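Local structure of Blr6230 protein (Bradyrhizobium diazoefficiens USDA 110, 5NGG) at residues I97-A102 with L121-R126. The protein probably hydrolyses beta-lactam antibiotics as a zinc-dependent subclass B3 metallo-beta-lactamase. Residues are numbered along the deposited sequence; the frame is centred on the assembly and turned at random.
Sequences ILNTHA and LVAGER. With ZN (zinc ion), chain D.
Asn99 meets the partner strand through CB, 4.1 Å from Ala123 CB, and its flat carboxamide lies further along: CG, anti to the backbone N (chi1 -172°), carries the amide toward the carbonyl of His101. ND2 bonds Asp70 OD1 and also donates to His101 O at 2.9 Å, a bent bond that arrives from above the carbonyl plane; two acceptors on ND2 probably limit the amide's rotation. The CB of His101 is directed away from 121-126. Its NE2 binds zinc at 2.1 Å, with His103 and His177 completing the protein ligands; the metal-bound water lies in the plane of the ring at its edge, and the His177 ring packs edge-to-face with it. ND1 bonds Cys201 O, which holds the ring in position for the metal.

Behind this loop the strands run parallel, with Ile97 beside Leu121 and Leu98 beside Val122. Val122 grips the neighbouring backbone twice, its N donating to Ile97 O (2.8 Å) and its O accepting from Asn99 N (3.1 Å). On one face Ile97 CG2 meets Leu121 CD1 at 3.9 Å; on the other, Leu98 CD1 rests on Val122 CB at 3.8 Å. Where the two segments diverge, a water accepts from Gly124 N and sits by Asn99 O and Thr100 O.

His101 opens the His-X-His-X-Asp-His zinc motif in the loop that follows strand 94-98. Helix 110-117 lies within the beta-alpha-beta crossover to 120-124 and covers Ile97 and Leu121 through Phe110; Leu131 of helix 128-133 packs on Asn99 and Ala123, and strand 154-156 continues the sheet beyond Val122.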
# COMPACT_ATOMS: atom_id res chain seq x y z
N ILE A 97 -1.19 9.84 8.87
CA ILE A 97 -1.69 8.80 7.98
C ILE A 97 -0.85 8.90 6.71
O ILE A 97 -0.75 9.97 6.10
CB ILE A 97 -3.16 9.00 7.63
CG1 ILE A 97 -4.03 9.06 8.89
CG2 ILE A 97 -3.63 7.89 6.70
CD1 ILE A 97 -5.44 9.56 8.66
N LEU A 98 -0.22 7.78 6.33
CA LEU A 98 0.54 7.70 5.08
C LEU A 98 -0.21 6.80 4.11
O LEU A 98 -0.87 5.84 4.51
CB LEU A 98 1.94 7.12 5.33
CG LEU A 98 3.02 8.14 5.72
CD1 LEU A 98 2.64 9.15 6.76
CD2 LEU A 98 4.30 7.41 6.08
N ASN A 99 -0.09 7.13 2.83
CA ASN A 99 -0.69 6.33 1.77
C ASN A 99 0.40 5.76 0.87
O ASN A 99 1.34 6.47 0.51
CB ASN A 99 -1.63 7.22 0.96
CG ASN A 99 -2.51 6.49 -0.10
OD1 ASN A 99 -2.81 7.09 -1.14
ND2 ASN A 99 -2.98 5.28 0.16
N THR A 100 0.21 4.51 0.46
CA THR A 100 1.01 3.92 -0.62
C THR A 100 0.47 4.39 -1.98
O THR A 100 1.20 4.94 -2.80
CB THR A 100 0.99 2.38 -0.60
OG1 THR A 100 -0.35 1.91 -0.52
CG2 THR A 100 1.87 1.85 0.54
N HIS A 101 -0.82 4.20 -2.22
CA HIS A 101 -1.40 4.67 -3.49
C HIS A 101 -2.90 4.86 -3.35
O HIS A 101 -3.56 4.24 -2.52
CB HIS A 101 -1.05 3.76 -4.67
CG HIS A 101 -1.83 2.48 -4.70
ND1 HIS A 101 -1.36 1.29 -4.17
CD2 HIS A 101 -3.02 2.19 -5.27
CE1 HIS A 101 -2.26 0.34 -4.38
NE2 HIS A 101 -3.29 0.87 -5.02
N ALA A 102 -3.43 5.72 -4.21
CA ALA A 102 -4.77 6.29 -4.01
C ALA A 102 -5.86 5.53 -4.77
O ALA A 102 -6.49 6.08 -5.66
CB ALA A 102 -4.73 7.75 -4.42
N LEU A 121 -2.54 13.79 6.63
CA LEU A 121 -2.39 12.81 5.56
C LEU A 121 -1.21 13.21 4.67
O LEU A 121 -1.13 14.35 4.18
CB LEU A 121 -3.67 12.72 4.72
CG LEU A 121 -3.60 11.83 3.45
CD1 LEU A 121 -3.31 10.37 3.76
CD2 LEU A 121 -4.88 11.95 2.61
N VAL A 122 -0.34 12.23 4.45
CA VAL A 122 0.87 12.39 3.61
C VAL A 122 0.80 11.39 2.45
O VAL A 122 0.57 10.20 2.69
CB VAL A 122 2.11 12.10 4.46
CG1 VAL A 122 3.37 12.39 3.65
CG2 VAL A 122 2.08 12.93 5.72
N ALA A 123 1.01 11.86 1.22
CA ALA A 123 0.86 11.02 0.04
C ALA A 123 1.70 11.59 -1.10
O ALA A 123 2.06 12.77 -1.12
CB ALA A 123 -0.61 10.92 -0.37
N GLY A 124 1.97 10.73 -2.08
CA GLY A 124 2.69 11.12 -3.27
C GLY A 124 1.99 12.24 -4.01
O GLY A 124 0.77 12.20 -4.25
N GLU A 125 2.76 13.23 -4.44
CA GLU A 125 2.19 14.43 -5.06
C GLU A 125 1.27 14.12 -6.24
O GLU A 125 0.22 14.75 -6.38
CB GLU A 125 3.32 15.36 -5.52
CG GLU A 125 2.88 16.62 -6.25
CD GLU A 125 4.06 17.51 -6.62
OE1 GLU A 125 4.91 17.78 -5.75
OE2 GLU A 125 4.14 17.93 -7.80
N ARG A 126 1.62 13.16 -7.09
CA ARG A 126 0.81 12.93 -8.29
C ARG A 126 -0.49 12.17 -7.98
O ARG A 126 -1.37 12.10 -8.83
CB ARG A 126 1.61 12.22 -9.37
CG ARG A 126 2.75 13.10 -9.90
CD ARG A 126 3.13 12.74 -11.32
NE ARG A 126 3.51 11.35 -11.43
CZ ARG A 126 3.66 10.66 -12.56
NH1 ARG A 126 3.98 9.39 -12.48
NH2 ARG A 126 3.51 11.22 -13.75
ZN ZN D . -4.47 -0.20 -6.33
O HOH W 1 1.46 7.96 -1.86
O HOH W 2 -5.65 -1.38 -5.53